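Local coordinates for protein acetylxylan esterase / glucomannan deacetylase (Cellvibrio japonicus, PDB 2WAA) that removes acetyl groups from acetylated xylan and glucomannan, as a family 2 carbohydrate esterase acting in plant cell wall degradation, at residues E154-R159 with D314-K319; W64-I69 with W160-E165; I101-E106 with G110-K115. One frame throughout, in Å; residues are numbered along the deposited sequence.

Interaction 1: residues E154-R159 with D314-K319; sequences EDKNTR and DAHPTK. With ACT (acetate ion), chain C.
Lys156 reaches across to the carboxylate of Asp314 and makes a salt bridge with it. The two side chains cross at about a right angle. Lys156 NZ lies 2.7 Å from Asp314 OD2 and meets that oxygen at its syn lone pair, on the side of the other oxygen. The lysine chain leaves with CG anti to the backbone N (chi1 -172°) and runs extended until it bends at chi3, which brings NZ to the acid. Glu146 gives the same NZ a second salt-bridge partner. The lysine nitrogen also lies obliquely to the ring of His316, 3.9 Å from His316 ND1.

The other oxygen of Asp314 serves the histidine. Asp314 OD1 accepts a hydrogen bond from His316 ND1 at 2.8 Å through its syn lone pair, in the plane of the imidazole. Its anti lone pair accepts from the backbone His316 N at 2.9 Å, which closes an Asx turn. Together with the lysine bond to OD2, these two bonds hold the carboxylate against rotation. The far edge of the ring points His316 NE2 at an acetate oxygen (O), 3.2 Å away. Ser141 N, Gly186 N and Asn236 ND2 also bind this acetate.

The lysine loop has its own turn. Asn157 OD1 accepts from Arg159 N, and Arg159 NH2 pairs with Glu154 OE1 at 2.8 Å, in the guanidinium plane.

Asp314 and His316 are the inferred charge-relay residues and Ser141 the inferred nucleophile. The arrangement is consistent with the Ser-His-Asp catalytic triad of an SGNH (GDSL-like) hydrolase.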
loop_
_atom_site.group_PDB
_atom_site.type_symbol
_atom_site.label_atom_id
_atom_site.label_comp_id
_atom_site.label_asym_id
_atom_site.label_seq_id
_atom_site.Cartn_x
_atom_site.Cartn_y
_atom_site.Cartn_z
ATOM N N GLU A 154 5.299 23.525 -6.871
ATOM C CA GLU A 154 6.270 22.482 -7.185
ATOM C C GLU A 154 5.910 21.670 -8.442
ATOM O O GLU A 154 4.737 21.504 -8.737
ATOM C CB GLU A 154 6.342 21.467 -6.024
ATOM C CG GLU A 154 6.987 21.965 -4.829
ATOM C CD GLU A 154 7.087 20.928 -3.736
ATOM O OE1 GLU A 154 6.706 19.710 -3.940
ATOM O OE2 GLU A 154 7.543 21.342 -2.659
ATOM N N ASP A 155 6.921 21.180 -9.150
ATOM C CA ASP A 155 6.739 20.159 -10.175
ATOM C C ASP A 155 6.519 18.860 -9.418
ATOM O O ASP A 155 7.224 18.593 -8.447
ATOM C CB ASP A 155 7.972 20.017 -11.052
ATOM C CG ASP A 155 8.235 21.251 -11.919
ATOM O OD1 ASP A 155 7.255 21.919 -12.335
ATOM O OD2 ASP A 155 9.431 21.541 -12.169
ATOM N N LYS A 156 5.499 18.105 -9.807
ATOM C CA LYS A 156 5.269 16.798 -9.201
ATOM C C LYS A 156 6.588 16.017 -9.158
ATOM O O LYS A 156 7.371 16.003 -10.136
ATOM C CB LYS A 156 4.239 16.034 -10.027
ATOM C CG LYS A 156 3.754 14.743 -9.431
ATOM C CD LYS A 156 2.938 14.038 -10.491
ATOM C CE LYS A 156 1.702 13.607 -9.929
ATOM N NZ LYS A 156 0.663 13.417 -10.981
ATOM N N ASN A 157 6.845 15.357 -8.036
ATOM C CA ASN A 157 7.995 14.494 -7.934
ATOM C C ASN A 157 7.665 13.404 -6.894
ATOM O O ASN A 157 6.585 13.428 -6.326
ATOM C CB ASN A 157 9.213 15.324 -7.534
ATOM C CG ASN A 157 9.104 15.868 -6.112
ATOM O OD1 ASN A 157 9.498 15.190 -5.174
ATOM N ND2 ASN A 157 8.615 17.094 -5.957
ATOM N N THR A 158 8.564 12.449 -6.673
ATOM C CA THR A 158 8.178 11.271 -5.903
ATOM C C THR A 158 7.927 11.599 -4.418
ATOM O O THR A 158 7.322 10.790 -3.701
ATOM C CB THR A 158 9.200 10.106 -5.998
ATOM O OG1 THR A 158 10.500 10.601 -5.638
ATOM C CG2 THR A 158 9.234 9.584 -7.441
ATOM N N ARG A 159 8.336 12.790 -3.962
ATOM C CA ARG A 159 8.001 13.249 -2.616
ATOM C C ARG A 159 6.504 13.477 -2.410
ATOM O O ARG A 159 6.004 13.408 -1.286
ATOM C CB ARG A 159 8.784 14.545 -2.282
ATOM C CG ARG A 159 8.768 14.856 -0.764
ATOM C CD ARG A 159 9.067 16.347 -0.513
ATOM N NE ARG A 159 8.117 17.177 -1.273
ATOM C CZ ARG A 159 6.833 17.327 -0.980
ATOM N NH1 ARG A 159 6.312 16.744 0.078
ATOM N NH2 ARG A 159 6.045 18.087 -1.767
ATOM N N ASP A 314 -3.426 19.204 -9.617
ATOM C CA ASP A 314 -3.382 17.773 -9.964
ATOM C C ASP A 314 -4.780 17.188 -9.739
ATOM O O ASP A 314 -5.410 17.454 -8.718
ATOM C CB ASP A 314 -2.313 17.112 -9.100
ATOM C CG ASP A 314 -1.893 15.737 -9.607
ATOM O OD1 ASP A 314 -2.782 14.883 -9.692
ATOM O OD2 ASP A 314 -0.686 15.509 -9.926
ATOM N N ALA A 315 -5.281 16.431 -10.710
ATOM C CA ALA A 315 -6.615 15.810 -10.590
ATOM C C ALA A 315 -6.656 14.668 -9.581
ATOM O O ALA A 315 -7.737 14.245 -9.203
ATOM C CB ALA A 315 -7.093 15.293 -11.952
ATOM N N HIS A 316 -5.496 14.150 -9.131
ATOM C CA HIS A 316 -5.537 13.085 -8.126
ATOM C C HIS A 316 -6.148 13.646 -6.852
ATOM O O HIS A 316 -5.910 14.805 -6.515
ATOM C CB HIS A 316 -4.131 12.557 -7.796
ATOM C CG HIS A 316 -3.568 11.657 -8.849
ATOM N ND1 HIS A 316 -2.883 12.145 -9.936
ATOM C CD2 HIS A 316 -3.570 10.305 -8.973
ATOM C CE1 HIS A 316 -2.502 11.132 -10.705
ATOM N NE2 HIS A 316 -2.912 10.004 -10.144
ATOM N N PRO A 317 -6.924 12.830 -6.113
ATOM C CA PRO A 317 -7.537 13.332 -4.894
ATOM C C PRO A 317 -6.501 13.946 -3.937
ATOM O O PRO A 317 -5.382 13.399 -3.765
ATOM C CB PRO A 317 -8.203 12.083 -4.296
ATOM C CG PRO A 317 -8.638 11.282 -5.544
ATOM C CD PRO A 317 -7.475 11.508 -6.521
ATOM N N THR A 318 -6.880 15.054 -3.310
ATOM C CA THR A 318 -6.005 15.701 -2.344
ATOM C C THR A 318 -5.971 14.958 -0.999
ATOM O O THR A 318 -6.747 14.031 -0.759
ATOM C CB THR A 318 -6.529 17.124 -2.014
ATOM O OG1 THR A 318 -7.855 17.027 -1.480
ATOM C CG2 THR A 318 -6.552 18.012 -3.257
ATOM N N LYS A 319 -5.060 15.391 -0.126
ATOM C CA LYS A 319 -5.002 14.862 1.236
ATOM C C LYS A 319 -6.349 14.988 1.921
ATOM O O LYS A 319 -6.820 14.016 2.523
ATOM C CB LYS A 319 -3.924 15.600 2.045
ATOM C CG LYS A 319 -3.850 15.170 3.554
ATOM C CD LYS A 319 -2.654 15.846 4.272
ATOM C CE LYS A 319 -1.340 15.334 3.603
ATOM N NZ LYS A 319 0.021 15.914 4.096
HETATM C C ACT C . -3.862 6.603 -11.748
HETATM O O ACT C . -3.131 7.545 -12.216
HETATM O OXT ACT C . -3.279 5.509 -11.563
HETATM C CH3 ACT C . -5.323 6.760 -11.424
#

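Interaction 2: residues W64-I69 with W160-E165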
loop_
_atom_site.group_PDB
_atom_site.type_symbol
_atom_site.label_atom_id
_atom_site.label_comp_id
_atom_site.label_asym_id
_atom_site.label_seq_id
_atom_site.Cartn_x
_atom_site.Cartn_y
_atom_site.Cartn_z
ATOM N N TRP A 64 11.111 7.293 -1.306
ATOM C CA TRP A 64 10.989 8.001 -0.041
ATOM C C TRP A 64 10.437 7.086 1.032
ATOM O O TRP A 64 9.574 6.199 0.769
ATOM C CB TRP A 64 10.005 9.188 -0.175
ATOM C CG TRP A 64 10.567 10.342 -1.045
ATOM C CD1 TRP A 64 10.611 10.421 -2.424
ATOM C CD2 TRP A 64 11.143 11.572 -0.554
ATOM N NE1 TRP A 64 11.160 11.625 -2.800
ATOM C CE2 TRP A 64 11.493 12.350 -1.682
ATOM C CE3 TRP A 64 11.343 12.107 0.737
ATOM C CZ2 TRP A 64 12.087 13.614 -1.563
ATOM C CZ3 TRP A 64 11.916 13.373 0.868
ATOM C CH2 TRP A 64 12.295 14.116 -0.279
ATOM N N ILE A 65 10.891 7.334 2.250
ATOM C CA ILE A 65 10.328 6.680 3.418
ATOM C C ILE A 65 9.962 7.745 4.469
ATOM O O ILE A 65 10.505 8.867 4.456
ATOM C CB ILE A 65 11.337 5.691 4.036
ATOM C CG1 ILE A 65 12.620 6.449 4.490
ATOM C CG2 ILE A 65 11.638 4.529 3.019
ATOM C CD1 ILE A 65 13.592 5.600 5.303
ATOM N N ASP A 66 9.029 7.375 5.361
ATOM C CA ASP A 66 8.803 8.115 6.613
ATOM C C ASP A 66 9.427 7.339 7.768
ATOM O O ASP A 66 9.394 6.112 7.787
ATOM C CB ASP A 66 7.296 8.249 6.933
ATOM C CG ASP A 66 6.625 9.407 6.137
ATOM O OD1 ASP A 66 7.273 10.450 5.931
ATOM O OD2 ASP A 66 5.443 9.269 5.763
ATOM N N VAL A 67 10.010 8.067 8.715
ATOM C CA VAL A 67 10.571 7.439 9.906
ATOM C C VAL A 67 9.817 8.103 11.063
ATOM O O VAL A 67 9.720 9.313 11.120
ATOM C CB VAL A 67 12.080 7.727 10.067
ATOM C CG1 VAL A 67 12.587 7.093 11.427
ATOM C CG2 VAL A 67 12.872 7.107 8.891
ATOM N N ILE A 68 9.216 7.295 11.913
ATOM C CA ILE A 68 8.437 7.823 13.041
ATOM C C ILE A 68 8.983 7.229 14.340
ATOM O O ILE A 68 9.054 6.007 14.505
ATOM C CB ILE A 68 6.954 7.516 12.920
ATOM C CG1 ILE A 68 6.417 8.011 11.553
ATOM C CG2 ILE A 68 6.185 8.151 14.091
ATOM C CD1 ILE A 68 5.181 7.322 11.119
ATOM N N ILE A 69 9.438 8.113 15.222
ATOM C CA ILE A 69 10.050 7.724 16.497
ATOM C C ILE A 69 9.056 8.064 17.597
ATOM O O ILE A 69 8.631 9.216 17.684
ATOM C CB ILE A 69 11.307 8.522 16.743
ATOM C CG1 ILE A 69 12.273 8.396 15.558
ATOM C CG2 ILE A 69 11.939 8.056 18.096
ATOM C CD1 ILE A 69 12.642 6.938 15.247
ATOM N N TRP A 160 5.772 13.686 -3.497
ATOM C CA TRP A 160 4.354 13.919 -3.390
ATOM C C TRP A 160 3.551 12.705 -2.910
ATOM O O TRP A 160 2.382 12.855 -2.560
ATOM C CB TRP A 160 3.818 14.356 -4.751
ATOM C CG TRP A 160 4.102 15.793 -5.094
ATOM C CD1 TRP A 160 5.153 16.593 -4.655
ATOM C CD2 TRP A 160 3.347 16.592 -6.002
ATOM N NE1 TRP A 160 5.053 17.845 -5.212
ATOM C CE2 TRP A 160 3.971 17.871 -6.058
ATOM C CE3 TRP A 160 2.220 16.342 -6.791
ATOM C CZ2 TRP A 160 3.473 18.918 -6.845
ATOM C CZ3 TRP A 160 1.714 17.379 -7.570
ATOM C CH2 TRP A 160 2.347 18.645 -7.603
ATOM N N TRP A 161 4.135 11.507 -2.933
ATOM C CA TRP A 161 3.397 10.332 -2.480
ATOM C C TRP A 161 3.365 10.207 -0.945
ATOM O O TRP A 161 4.377 10.414 -0.273
ATOM C CB TRP A 161 4.048 9.054 -3.043
ATOM C CG TRP A 161 3.631 8.672 -4.443
ATOM C CD1 TRP A 161 2.996 7.515 -4.794
ATOM C CD2 TRP A 161 3.870 9.385 -5.678
ATOM N NE1 TRP A 161 2.792 7.471 -6.157
ATOM C CE2 TRP A 161 3.319 8.589 -6.729
ATOM C CE3 TRP A 161 4.490 10.607 -6.004
ATOM C CZ2 TRP A 161 3.350 8.974 -8.070
ATOM C CZ3 TRP A 161 4.549 10.986 -7.365
ATOM C CH2 TRP A 161 3.954 10.179 -8.370
ATOM N N ASN A 162 2.208 9.853 -0.393
ATOM C CA ASN A 162 2.107 9.673 1.055
ATOM C C ASN A 162 1.215 8.489 1.351
ATOM O O ASN A 162 0.013 8.549 1.115
ATOM C CB ASN A 162 1.562 10.968 1.653
ATOM C CG ASN A 162 1.527 10.937 3.164
ATOM O OD1 ASN A 162 1.502 9.863 3.784
ATOM N ND2 ASN A 162 1.420 12.121 3.768
ATOM N N ALA A 163 1.775 7.399 1.869
ATOM C CA ALA A 163 0.985 6.179 2.102
ATOM C C ALA A 163 0.150 6.280 3.385
ATOM O O ALA A 163 -1.023 5.877 3.403
ATOM C CB ALA A 163 1.948 4.948 2.196
ATOM N N ARG A 164 0.757 6.804 4.458
ATOM C CA ARG A 164 0.112 6.851 5.784
ATOM C C ARG A 164 -1.211 7.602 5.748
ATOM O O ARG A 164 -2.129 7.286 6.515
ATOM C CB ARG A 164 0.965 7.637 6.807
ATOM C CG ARG A 164 2.047 6.962 7.574
ATOM C CD ARG A 164 3.113 8.059 8.075
ATOM N NE ARG A 164 2.476 9.343 8.443
ATOM C CZ ARG A 164 2.695 10.556 7.891
ATOM N NH1 ARG A 164 3.588 10.807 6.895
ATOM N NH2 ARG A 164 1.995 11.565 8.363
ATOM N N GLU A 165 -1.270 8.655 4.914
ATOM C CA GLU A 165 -2.449 9.502 4.818
ATOM C C GLU A 165 -3.341 9.195 3.633
ATOM O O GLU A 165 -4.300 9.940 3.353
ATOM C CB GLU A 165 -2.035 10.983 4.843
ATOM C CG GLU A 165 -1.426 11.248 6.219
ATOM C CD GLU A 165 -1.106 12.674 6.469
ATOM O OE1 GLU A 165 -0.043 13.126 6.010
ATOM O OE2 GLU A 165 -1.939 13.336 7.133
HETATM O O HOH W 1 3.323 8.087 4.355
#
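The extended strand 64-69 faces the irregular loop 160-165 without backbone pairing, and the nearest CA atoms, those of Asp66 and Arg164, are 8.8 Å apart. The contact joins an antiparallel sheet of the N-terminal CE2 domain to the loop before helix 167-174 of the SGNH hydrolase domain. Its centre is a salt bridge between Asp66 and Arg164.

Arg164 NH1 donates to Asp66 OD2 over 2.7 Å, with an N-H...O angle of 159°. The oxygen sits at the guanidinium edge, in its plane. From the acid's side the approach is different: the nitrogen comes from above the carboxylate plane, and the two flat groups are turned 65° apart. The arginine chain bends at chi3 (36°), which folds NH1 back to the acid. Along the way its CD passes the end of Ile68, with Arg164 CD 3.8 Å from Ile68 CD1. One methyl thus packs against the aliphatic part of the arginine beside the polar bond.

Asp66 is buried, and its oxygens have several partners. Arg104 makes a second salt bridge to OD2, and Ser76 is hydrogen-bonded to OD1. The two arginines would probably favour the charged form of the acid.

The loop is braced from within. Asn162 OD1 accepts from Glu165 N, an Asx motif, while Asn162 ND2 donates to Glu165 OE1 at 2.9 Å. Asp149 also binds that amide nitrogen. A bridging water then ties the strand to the loop backbone: it donates to Asp66 OD2 at 2.8 Å and to Asn162 OD1 at 2.6 Å, and accepts from Arg164 N at 2.9 Å.

Interaction 3: residues I101-E106 with G110-K115; sequences IIHRSE and GQVTLK
His103, Gly110 and Val112 bury the most surface here. The contact lies within the N-terminal CE2 domain, a beta-sandwich of jelly-roll type, and spans its two antiparallel sheets. Strand 94-103 ends at His103, and strand 112-119 starts at Val112 after a short connection. No hydrogen bond runs directly between 101-106 and 110-115.

His103 and Val112 both send their CB toward the other segment, and their side chains slide past each other in opposite directions. The histidine ring is carried across with CG anti to the backbone N (chi1 -169°). Val112 CG2, the methyl beside its own backbone N, meets the ring obliquely and lies 3.6 Å from His103 NE2. The other ring nitrogen, ND1, is hydrogen-bonded to Tyr38 O. Ser105 O stands over one face of the ring, offset toward its rim.

Gly110 contributes backbone alone. Its positive phi (148°) and near-extended psi are a backbone shape that glycine takes readily. Glu106 O lies 3.6 Å from Gly110 O, a main-chain approach without a hydrogen bond. The Glu106 carboxylate is hydrogen-bonded to Trp161 NE1 and Gly185 N, and its side chain lies close to the inferred nucleophile Ser141. Glu106 thus lies beside the active site.

One water spans the two segments. It lies at the ring edge, in its plane, 2.7 Å from His103 NE2, and donates a weak hydrogen bond to Gly110 O, also at 2.7 Å.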
loop_
_atom_site.group_PDB
_atom_site.type_symbol
_atom_site.label_atom_id
_atom_site.label_comp_id
_atom_site.label_asym_id
_atom_site.label_seq_id
_atom_site.Cartn_x
_atom_site.Cartn_y
_atom_site.Cartn_z
ATOM N N ILE A 101 9.325 2.512 10.143
ATOM C CA ILE A 101 9.730 3.002 8.833
ATOM C C ILE A 101 8.577 2.664 7.891
ATOM O O ILE A 101 8.116 1.525 7.866
ATOM C CB ILE A 101 11.026 2.326 8.361
ATOM C CG1 ILE A 101 12.161 2.659 9.362
ATOM C CG2 ILE A 101 11.349 2.673 6.906
ATOM C CD1 ILE A 101 13.423 1.767 9.195
ATOM N N ILE A 102 8.098 3.656 7.140
ATOM C CA ILE A 102 6.978 3.427 6.236
ATOM C C ILE A 102 7.408 3.772 4.833
ATOM O O ILE A 102 7.898 4.891 4.590
ATOM C CB ILE A 102 5.670 4.246 6.600
ATOM C CG1 ILE A 102 5.170 3.936 8.018
ATOM C CG2 ILE A 102 4.528 3.841 5.686
ATOM C CD1 ILE A 102 5.625 5.000 9.005
ATOM N N HIS A 103 7.224 2.828 3.883
ATOM C CA HIS A 103 7.548 3.139 2.491
ATOM C C HIS A 103 6.486 4.116 1.935
ATOM O O HIS A 103 5.284 3.780 1.888
ATOM C CB HIS A 103 7.576 1.825 1.660
ATOM C CG HIS A 103 8.156 1.970 0.277
ATOM N ND1 HIS A 103 7.697 1.240 -0.799
ATOM C CD2 HIS A 103 9.140 2.770 -0.212
ATOM C CE1 HIS A 103 8.393 1.557 -1.886
ATOM N NE2 HIS A 103 9.280 2.477 -1.556
ATOM N N ARG A 104 6.918 5.290 1.467
ATOM C CA ARG A 104 5.980 6.249 0.850
ATOM C C ARG A 104 5.867 6.012 -0.632
ATOM O O ARG A 104 4.819 6.296 -1.208
ATOM C CB ARG A 104 6.452 7.700 1.033
ATOM C CG ARG A 104 6.516 8.146 2.523
ATOM C CD ARG A 104 7.471 9.365 2.671
ATOM N NE ARG A 104 7.068 10.525 1.875
ATOM C CZ ARG A 104 6.201 11.453 2.280
ATOM N NH1 ARG A 104 5.572 11.370 3.471
ATOM N NH2 ARG A 104 5.928 12.495 1.470
ATOM N N SER A 105 6.954 5.560 -1.251
ATOM C CA SER A 105 7.015 5.359 -2.703
ATOM C C SER A 105 6.256 4.147 -3.198
ATOM O O SER A 105 5.861 3.301 -2.408
ATOM C CB SER A 105 8.474 5.339 -3.160
ATOM O OG SER A 105 8.932 6.685 -3.150
ATOM N N GLU A 106 6.039 4.061 -4.518
ATOM C CA GLU A 106 5.505 2.819 -5.107
ATOM C C GLU A 106 6.527 2.237 -6.089
ATOM O O GLU A 106 7.564 2.821 -6.340
ATOM C CB GLU A 106 4.172 3.058 -5.841
ATOM C CG GLU A 106 4.276 4.090 -6.969
ATOM C CD GLU A 106 2.969 4.213 -7.753
ATOM O OE1 GLU A 106 2.729 3.330 -8.594
ATOM O OE2 GLU A 106 2.182 5.187 -7.507
ATOM N N GLY A 110 10.949 2.846 -7.608
ATOM C CA GLY A 110 12.065 1.951 -7.375
ATOM C C GLY A 110 11.686 0.969 -6.276
ATOM O O GLY A 110 10.532 0.920 -5.814
ATOM N N GLN A 111 12.668 0.184 -5.870
ATOM C CA GLN A 111 12.459 -0.687 -4.721
ATOM C C GLN A 111 13.475 -0.290 -3.669
ATOM O O GLN A 111 14.596 0.175 -3.989
ATOM C CB GLN A 111 12.618 -2.166 -5.094
ATOM C CG GLN A 111 11.392 -2.730 -5.792
ATOM C CD GLN A 111 11.380 -2.366 -7.227
ATOM O OE1 GLN A 111 12.456 -2.290 -7.847
ATOM N NE2 GLN A 111 10.172 -2.148 -7.807
ATOM N N VAL A 112 13.070 -0.416 -2.408
ATOM C CA VAL A 112 13.942 -0.028 -1.289
ATOM C C VAL A 112 14.395 -1.283 -0.586
ATOM O O VAL A 112 13.620 -2.224 -0.468
ATOM C CB VAL A 112 13.154 0.824 -0.299
ATOM C CG1 VAL A 112 13.925 0.983 1.071
ATOM C CG2 VAL A 112 12.824 2.204 -0.913
ATOM N N THR A 113 15.639 -1.300 -0.086
ATOM C CA THR A 113 16.129 -2.454 0.660
ATOM C C THR A 113 16.569 -1.960 2.045
ATOM O O THR A 113 17.269 -0.949 2.157
ATOM C CB THR A 113 17.342 -3.073 -0.073
ATOM O OG1 THR A 113 16.896 -3.586 -1.336
ATOM C CG2 THR A 113 18.027 -4.201 0.802
ATOM N N LEU A 114 16.132 -2.664 3.084
ATOM C CA LEU A 114 16.642 -2.442 4.420
ATOM C C LEU A 114 17.524 -3.643 4.657
ATOM O O LEU A 114 17.055 -4.785 4.540
ATOM C CB LEU A 114 15.495 -2.449 5.436
ATOM C CG LEU A 114 16.002 -2.510 6.878
ATOM C CD1 LEU A 114 16.847 -1.295 7.192
ATOM C CD2 LEU A 114 14.780 -2.625 7.837
ATOM N N LYS A 115 18.803 -3.427 4.966
ATOM C CA LYS A 115 19.721 -4.586 5.154
ATOM C C LYS A 115 19.846 -5.043 6.610
ATOM O O LYS A 115 19.780 -6.241 6.915
ATOM C CB LYS A 115 21.126 -4.254 4.626
ATOM C CG LYS A 115 21.084 -3.947 3.148
ATOM C CD LYS A 115 22.502 -3.870 2.548
ATOM C CE LYS A 115 22.433 -3.742 1.014
ATOM N NZ LYS A 115 23.804 -3.604 0.416
HETATM O O HOH W 2 10.464 2.956 -3.974
#

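Interaction 1 is a surface contact, interaction 2 is partly buried and interaction 3 is buried. The chemistry follows this order: charge pairing beside the active site, mixed salt bridge, water and methyl packing at the domain junction, then a histidine-valine contact with a single bridging water. Interactions 2 and 3 meet on one sheet, where strands 63-69 and 94-103 are neighbours. Interaction 3 then reaches the other sheet through 112-119. Interactions 1 and 2 both draw on the loop before helix 167-174. Arg104 links all three, bonding to Asp66 and to Arg159 O. Trp161 of interaction 2 binds Glu106 of interaction 3, which ties the N-terminal domain to the catalytic one.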